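Local coordinates for protein serpin (Taeniopygia guttata, PDB 5HGC) that probably acts as a serine protease inhibitor of the serpin family and here binds a cortisol-type steroid, at residues N34-P39 with F276-S281; Y174-W179 with S322-E327; T199-P204 with I373-I378. All blocks are in the same frame, centred on the assembly; numbering follows the deposited sequence.

Interaction 1 of 3, residues N34-P39 with F276-S281; sequences NIFYSP and FSISGS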
# COMPACT_ATOMS: atom_id res chain seq x y z
N ASN A 34 -3.33 6.24 -13.12
CA ASN A 34 -3.19 5.15 -12.15
C ASN A 34 -2.41 5.57 -10.88
O ASN A 34 -1.34 6.22 -10.95
CB ASN A 34 -2.55 3.95 -12.86
CG ASN A 34 -3.50 3.27 -13.82
OD1 ASN A 34 -4.68 3.63 -13.90
ND2 ASN A 34 -3.02 2.27 -14.55
N ILE A 35 -2.99 5.31 -9.72
CA ILE A 35 -2.23 5.38 -8.49
C ILE A 35 -2.25 4.02 -7.84
O ILE A 35 -3.33 3.46 -7.69
CB ILE A 35 -2.82 6.40 -7.53
CG1 ILE A 35 -2.89 7.78 -8.22
CG2 ILE A 35 -2.04 6.43 -6.19
CD1 ILE A 35 -1.55 8.45 -8.46
N PHE A 36 -1.09 3.49 -7.47
CA PHE A 36 -1.00 2.22 -6.71
C PHE A 36 0.16 2.15 -5.75
O PHE A 36 1.31 2.15 -6.18
CB PHE A 36 -0.97 1.01 -7.63
CG PHE A 36 -1.29 -0.26 -6.92
CD1 PHE A 36 -2.62 -0.58 -6.60
CD2 PHE A 36 -0.28 -1.13 -6.51
CE1 PHE A 36 -2.94 -1.73 -5.90
CE2 PHE A 36 -0.59 -2.29 -5.80
CZ PHE A 36 -1.92 -2.58 -5.49
N TYR A 37 -0.13 2.06 -4.46
CA TYR A 37 0.90 2.02 -3.44
C TYR A 37 0.44 1.22 -2.23
O TYR A 37 -0.72 0.75 -2.17
CB TYR A 37 1.40 3.43 -3.06
CG TYR A 37 0.36 4.26 -2.35
CD1 TYR A 37 -0.60 5.01 -3.07
CD2 TYR A 37 0.34 4.33 -0.95
CE1 TYR A 37 -1.57 5.77 -2.42
CE2 TYR A 37 -0.62 5.07 -0.29
CZ TYR A 37 -1.57 5.78 -1.03
OH TYR A 37 -2.52 6.55 -0.37
N SER A 38 1.39 0.96 -1.30
CA SER A 38 1.11 0.28 -0.03
C SER A 38 1.29 1.22 1.17
O SER A 38 2.39 1.48 1.59
CB SER A 38 1.88 -1.02 0.13
OG SER A 38 1.61 -1.59 1.42
N PRO A 39 0.18 1.77 1.70
CA PRO A 39 0.32 2.65 2.89
C PRO A 39 1.14 1.95 4.00
O PRO A 39 2.08 2.53 4.54
CB PRO A 39 -1.13 2.83 3.38
CG PRO A 39 -2.01 2.40 2.27
CD PRO A 39 -1.23 1.53 1.32
N PHE A 276 -6.68 -8.08 -14.05
CA PHE A 276 -5.60 -7.14 -14.35
C PHE A 276 -4.40 -7.21 -13.34
O PHE A 276 -4.44 -7.93 -12.31
CB PHE A 276 -6.19 -5.73 -14.40
CG PHE A 276 -6.42 -5.13 -13.04
CD1 PHE A 276 -7.49 -5.56 -12.25
CD2 PHE A 276 -5.55 -4.16 -12.51
CE1 PHE A 276 -7.71 -5.04 -10.98
CE2 PHE A 276 -5.79 -3.60 -11.24
CZ PHE A 276 -6.87 -4.04 -10.48
N SER A 277 -3.34 -6.45 -13.63
CA SER A 277 -2.13 -6.34 -12.78
C SER A 277 -1.79 -4.91 -12.77
O SER A 277 -1.97 -4.25 -13.78
CB SER A 277 -0.96 -7.05 -13.45
OG SER A 277 -1.26 -8.42 -13.56
N ILE A 278 -1.27 -4.44 -11.65
CA ILE A 278 -0.88 -3.04 -11.56
C ILE A 278 0.42 -2.82 -10.72
O ILE A 278 0.61 -3.50 -9.72
CB ILE A 278 -2.09 -2.17 -11.10
CG1 ILE A 278 -1.82 -0.68 -11.40
CG2 ILE A 278 -2.49 -2.50 -9.67
CD1 ILE A 278 -2.93 0.27 -10.99
N SER A 279 1.31 -1.89 -11.16
CA SER A 279 2.50 -1.43 -10.41
C SER A 279 2.35 0.02 -10.09
O SER A 279 1.87 0.78 -10.91
CB SER A 279 3.78 -1.47 -11.26
OG SER A 279 4.25 -2.77 -11.41
N GLY A 280 2.83 0.44 -8.94
CA GLY A 280 3.07 1.85 -8.74
C GLY A 280 4.53 1.95 -8.29
O GLY A 280 5.02 1.10 -7.52
N SER A 281 5.23 2.97 -8.78
CA SER A 281 6.65 3.10 -8.50
C SER A 281 6.95 4.54 -8.26
O SER A 281 6.86 5.31 -9.18
CB SER A 281 7.45 2.60 -9.68
OG SER A 281 8.73 2.24 -9.23
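Ile278 sets one methyl over the ring of Phe36 and another beside its stem, and this pairing carries most of the contact. CG2 of Ile278 lies 3.7 Å from the centroid of the Phe36 ring and 16° off the ring normal, a CH-pi contact over the face. It is displaced toward the rim, so the closest ring atom is Phe36 CD1, at 3.6 Å from Ile278 CG2. With CG1 of Ile278 anti to the backbone N, CG2 is left over the ring, and the extended second torsion takes CD1 to 4.0 Å from Phe36 CB and 4.1 Å from Asn34 ND2. The amide of Asn34 meets Ile278 only by apolar contact; its OD1 accepts from the backbone N of Val374 and of Asn375. At the far end of the contact Phe36 O lies 3.1 Å from Gly280 CA, with 150° at the hydrogen. The absence of a side chain on Gly280 leaves room for this CA-H...O approach. No conventional hydrogen bond joins the segments, and their strands, 5.5 Å apart at closest approach, run at 78° to each other. Phe36 also meets the ring of Phe369, and its N bonds to Tyr282 OH. Such near-orthogonal crossing without backbone pairing, one strand joined to 366-373 and the other to 316-325, is that of sheet B packing behind sheet A in the serpin core.

Interaction 2 of 3, residues Y174-W179 with S322-E327; sequences YFKGSW and SLDVDE. Unlike the reference sequence in segment 174-179: Ser178 (reference Asn).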
# COMPACT_ATOMS: atom_id res chain seq x y z
N TYR A 174 4.85 -7.08 -3.17
CA TYR A 174 4.02 -7.72 -4.19
C TYR A 174 2.91 -8.51 -3.45
O TYR A 174 3.16 -9.12 -2.39
CB TYR A 174 4.83 -8.68 -5.09
CG TYR A 174 3.95 -9.62 -5.92
CD1 TYR A 174 3.45 -9.24 -7.20
CD2 TYR A 174 3.57 -10.90 -5.42
CE1 TYR A 174 2.67 -10.12 -7.97
CE2 TYR A 174 2.74 -11.76 -6.17
CZ TYR A 174 2.30 -11.36 -7.42
OH TYR A 174 1.51 -12.21 -8.14
N PHE A 175 1.69 -8.51 -4.03
CA PHE A 175 0.62 -9.30 -3.48
C PHE A 175 -0.23 -9.87 -4.61
O PHE A 175 -0.43 -9.22 -5.65
CB PHE A 175 -0.21 -8.45 -2.48
CG PHE A 175 -1.36 -9.19 -1.80
CD1 PHE A 175 -1.12 -10.13 -0.77
CD2 PHE A 175 -2.69 -8.96 -2.19
CE1 PHE A 175 -2.18 -10.82 -0.15
CE2 PHE A 175 -3.75 -9.65 -1.56
CZ PHE A 175 -3.49 -10.58 -0.54
N LYS A 176 -0.71 -11.08 -4.39
CA LYS A 176 -1.82 -11.67 -5.16
C LYS A 176 -2.69 -12.42 -4.17
O LYS A 176 -2.23 -13.33 -3.41
CB LYS A 176 -1.31 -12.60 -6.25
CG LYS A 176 -2.39 -13.40 -6.97
CD LYS A 176 -1.90 -13.82 -8.36
CE LYS A 176 -2.97 -14.61 -9.08
NZ LYS A 176 -2.49 -15.45 -10.20
N GLY A 177 -3.95 -12.04 -4.12
CA GLY A 177 -4.77 -12.69 -3.15
C GLY A 177 -5.41 -13.93 -3.75
O GLY A 177 -5.62 -14.01 -4.97
N SER A 178 -5.74 -14.87 -2.89
CA SER A 178 -6.70 -15.87 -3.31
C SER A 178 -8.16 -15.48 -2.88
O SER A 178 -8.42 -15.22 -1.69
CB SER A 178 -6.31 -17.23 -2.74
OG SER A 178 -7.12 -18.22 -3.30
N TRP A 179 -9.07 -15.47 -3.85
CA TRP A 179 -10.45 -15.06 -3.61
C TRP A 179 -11.24 -16.03 -2.73
O TRP A 179 -11.25 -17.23 -3.03
CB TRP A 179 -11.20 -14.89 -4.93
CG TRP A 179 -10.80 -13.69 -5.69
CD1 TRP A 179 -10.39 -13.66 -7.02
CD2 TRP A 179 -10.77 -12.32 -5.23
NE1 TRP A 179 -10.08 -12.36 -7.36
CE2 TRP A 179 -10.32 -11.52 -6.30
CE3 TRP A 179 -11.05 -11.70 -4.00
CZ2 TRP A 179 -10.16 -10.11 -6.19
CZ3 TRP A 179 -10.90 -10.28 -3.89
CH2 TRP A 179 -10.44 -9.51 -4.98
N SER A 322 3.01 -3.83 -6.03
CA SER A 322 2.63 -4.58 -7.17
C SER A 322 1.56 -5.61 -6.81
O SER A 322 1.60 -6.28 -5.75
CB SER A 322 3.90 -5.21 -7.70
OG SER A 322 3.64 -5.79 -8.92
N LEU A 323 0.60 -5.77 -7.70
CA LEU A 323 -0.60 -6.57 -7.40
C LEU A 323 -1.05 -7.29 -8.62
O LEU A 323 -1.16 -6.71 -9.70
CB LEU A 323 -1.72 -5.63 -6.91
CG LEU A 323 -3.15 -6.21 -6.80
CD1 LEU A 323 -3.27 -7.17 -5.59
CD2 LEU A 323 -4.23 -5.11 -6.76
N ASP A 324 -1.35 -8.56 -8.49
CA ASP A 324 -2.11 -9.20 -9.54
C ASP A 324 -3.52 -9.55 -9.05
O ASP A 324 -3.72 -9.97 -7.85
CB ASP A 324 -1.43 -10.49 -10.01
CG ASP A 324 -0.13 -10.24 -10.70
OD1 ASP A 324 -0.05 -9.27 -11.48
OD2 ASP A 324 0.82 -11.02 -10.43
N VAL A 325 -4.46 -9.40 -9.98
CA VAL A 325 -5.85 -9.79 -9.77
C VAL A 325 -6.29 -10.70 -10.89
O VAL A 325 -6.21 -10.35 -12.10
CB VAL A 325 -6.75 -8.54 -9.78
CG1 VAL A 325 -8.24 -8.92 -9.66
CG2 VAL A 325 -6.31 -7.58 -8.68
N ASP A 326 -6.79 -11.87 -10.49
CA ASP A 326 -7.39 -12.77 -11.44
C ASP A 326 -8.51 -13.63 -10.81
O ASP A 326 -8.93 -13.34 -9.69
CB ASP A 326 -6.29 -13.54 -12.21
CG ASP A 326 -5.66 -14.71 -11.42
OD1 ASP A 326 -6.14 -15.14 -10.33
OD2 ASP A 326 -4.64 -15.22 -11.93
N GLU A 327 -8.99 -14.67 -11.52
CA GLU A 327 -10.18 -15.46 -11.13
C GLU A 327 -10.00 -16.31 -9.90
O GLU A 327 -10.99 -16.65 -9.27
CB GLU A 327 -10.70 -16.35 -12.26
CG GLU A 327 -11.14 -15.63 -13.52
CD GLU A 327 -10.00 -15.44 -14.49
OE1 GLU A 327 -10.21 -15.07 -15.68
OE2 GLU A 327 -8.85 -15.66 -14.07
O HOH W 1 -5.44 -10.37 -5.69
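With CG anti to the backbone N (chi1 165°), Tyr174 sends its ring along the strand toward Asp324, whose CG sits beside its own backbone N (chi1 -67°). Tyr174 OH donates to Asp324 OD2 at 2.7 Å, reaching the anti side of the carboxylate, with ring and carboxylate planes 71° apart. Ser277 OG bonds the other oxygen, OD1, so both are engaged. Lys176, extended beyond CG, runs past Asp324 CB and ends in a salt bridge, NZ to Asp326 OD2 at 2.8 Å, approaching from above the carboxylate plane. The backbones pair in parallel: Phe175 N donates to Ser322 O at 2.8 Å, and Phe175 O accepts from Asp324 N at 3.1 Å. Beyond this the strands diverge, and one water spans the gap, 2.7 Å from Gly177 N and 2.8 Å from Asp324 O. Trp179 then turns its edge inward, NE1 making a weak, bent bond to Asp326 O at 2.8 Å, while Tyr229 stacks on the indole. Direct parallel pairing of strands 167-176 and 316-325 and a tryptophan just past their ends are consistent with the breach region of sheet A in the native-like state, the reactive loop not inserted.

Interaction 3 of 3, residues T199-P204 with I373-I378; sequences TTVKVP and IVNPTI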
# COMPACT_ATOMS: atom_id res chain seq x y z
N THR A 199 -10.88 7.82 -24.61
CA THR A 199 -10.19 6.48 -24.60
C THR A 199 -10.98 5.30 -24.02
O THR A 199 -11.64 5.42 -22.99
CB THR A 199 -8.85 6.50 -23.85
OG1 THR A 199 -8.51 7.85 -23.51
CG2 THR A 199 -7.71 5.83 -24.68
N THR A 200 -10.83 4.16 -24.68
CA THR A 200 -11.60 2.94 -24.45
C THR A 200 -10.71 1.75 -24.71
O THR A 200 -10.10 1.68 -25.77
CB THR A 200 -12.83 2.87 -25.40
OG1 THR A 200 -13.77 3.89 -24.99
CG2 THR A 200 -13.52 1.43 -25.42
N VAL A 201 -10.63 0.82 -23.77
CA VAL A 201 -9.68 -0.29 -23.93
C VAL A 201 -10.38 -1.63 -23.75
O VAL A 201 -11.47 -1.69 -23.18
CB VAL A 201 -8.45 -0.19 -22.96
CG1 VAL A 201 -7.66 1.12 -23.16
CG2 VAL A 201 -8.89 -0.33 -21.52
N LYS A 202 -9.78 -2.70 -24.24
CA LYS A 202 -10.33 -3.98 -23.95
C LYS A 202 -9.55 -4.65 -22.81
O LYS A 202 -8.34 -4.55 -22.75
CB LYS A 202 -10.57 -4.81 -25.22
CG LYS A 202 -11.95 -4.46 -25.81
CD LYS A 202 -12.25 -5.06 -27.18
CE LYS A 202 -11.81 -4.11 -28.29
NZ LYS A 202 -11.12 -4.85 -29.39
N VAL A 203 -10.28 -5.26 -21.89
CA VAL A 203 -9.75 -5.78 -20.65
C VAL A 203 -10.42 -7.14 -20.44
O VAL A 203 -11.59 -7.29 -20.79
CB VAL A 203 -10.06 -4.79 -19.48
CG1 VAL A 203 -11.54 -4.84 -19.10
CG2 VAL A 203 -9.23 -5.10 -18.26
N PRO A 204 -9.70 -8.15 -19.93
CA PRO A 204 -10.46 -9.37 -19.61
C PRO A 204 -11.33 -9.14 -18.35
O PRO A 204 -10.83 -8.98 -17.23
CB PRO A 204 -9.38 -10.45 -19.40
CG PRO A 204 -8.09 -9.71 -19.21
CD PRO A 204 -8.24 -8.33 -19.83
N ILE A 373 -7.54 2.85 -10.21
CA ILE A 373 -7.33 2.21 -11.50
C ILE A 373 -8.13 3.01 -12.51
O ILE A 373 -9.35 2.92 -12.53
CB ILE A 373 -7.80 0.73 -11.51
CG1 ILE A 373 -6.99 -0.15 -10.52
CG2 ILE A 373 -7.55 0.10 -12.88
CD1 ILE A 373 -6.94 0.26 -9.06
N VAL A 374 -7.46 3.85 -13.30
CA VAL A 374 -8.10 4.53 -14.42
C VAL A 374 -7.93 3.71 -15.71
O VAL A 374 -8.74 3.78 -16.61
CB VAL A 374 -7.71 6.05 -14.55
CG1 VAL A 374 -7.24 6.62 -13.22
CG2 VAL A 374 -6.61 6.29 -15.56
N ASN A 375 -6.89 2.89 -15.79
CA ASN A 375 -6.69 2.10 -16.99
C ASN A 375 -6.02 0.77 -16.65
O ASN A 375 -4.82 0.71 -16.49
CB ASN A 375 -5.92 2.93 -18.02
CG ASN A 375 -5.71 2.22 -19.35
OD1 ASN A 375 -5.82 0.98 -19.52
ND2 ASN A 375 -5.34 3.03 -20.31
N PRO A 376 -6.81 -0.31 -16.58
CA PRO A 376 -6.24 -1.58 -16.16
C PRO A 376 -5.38 -2.27 -17.24
O PRO A 376 -4.92 -3.40 -17.02
CB PRO A 376 -7.50 -2.41 -15.84
CG PRO A 376 -8.56 -1.89 -16.75
CD PRO A 376 -8.25 -0.44 -16.94
N THR A 377 -5.13 -1.62 -18.38
CA THR A 377 -4.25 -2.24 -19.41
C THR A 377 -2.83 -1.66 -19.48
O THR A 377 -1.97 -2.26 -20.16
CB THR A 377 -4.87 -2.25 -20.80
OG1 THR A 377 -5.21 -0.91 -21.17
CG2 THR A 377 -6.07 -3.14 -20.81
N ILE A 378 -2.64 -0.50 -18.83
CA ILE A 378 -1.36 0.07 -18.43
C ILE A 378 -0.97 -0.64 -17.13
O ILE A 378 -0.24 -1.62 -17.16
CB ILE A 378 -1.53 1.57 -18.14
CG1 ILE A 378 -1.75 2.36 -19.43
CG2 ILE A 378 -0.35 2.16 -17.34
CD1 ILE A 378 -2.07 3.83 -19.21
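Val201 packs its methyls against a polar pair, Thr377 OG1 and the Asn375 OD1 to which that hydroxyl is bonded. Asn375 OD1 accepts from Thr377 OG1 at 2.6 Å, with the donor in the amide plane on a lone pair, and from Thr377 N at 2.9 Å, with that donor tilted 25° out of the plane. The second bond defines an Asx turn, enclosed in a type I beta turn from Asn375 to Ile378 whose own backbone bond is weak. Asn375 can do this because its CG lies anti to the backbone N (chi1 -177°), which brings the amide round beside Thr377. Across the contact, which buries 219 Å² without any hydrogen bond between the segments, CG2 of Val201 rests 3.7 Å from Thr377 OG1 and 3.9 Å from Asn375 OD1, while the side chains of Val201 and Thr377 run antiparallel alongside each other. Asn375 OD1 takes both its donors from within the turn, and the valine offers it only methyls. In serpin terms, strand 200-209 belongs to sheet C, between 189-194 and 265-283, and the turn is the tail that follows sheet B strand 366-373, close to the end of the chain. Further along the strand, Val203 presents CG2 (anti to the backbone N) to the ring of Pro376, 3.6 Å from its CG, the two side chains roughly perpendicular. Phe193 and Phe276 also touch that proline, extending the apolar patch into neighbouring strands. Thr377 CG2 comes down on the backbone between the two valines, 3.3 Å from Lys202 O.

Overall arrangement
Interaction 1 is the common neighbour of the other two: its centre is 12 Å from that of interaction 2 and 14 Å from that of interaction 3, and it touches both. Residues 276-281 do most of the joining. Phe276 O accepts from Val325 N at 2.8 Å, and Phe276 CE2 packs on Ile373 CG1 at 3.7 Å. From the other segment, Phe36 CZ reaches Leu323 CB at 3.4 Å. Interactions 2 and 3, with centres 17 Å apart, do not touch; their nearest atoms are about 6 Å apart. The bound steroid is separate: the side chain of Trp179 in interaction 2 lies about 12 Å from it.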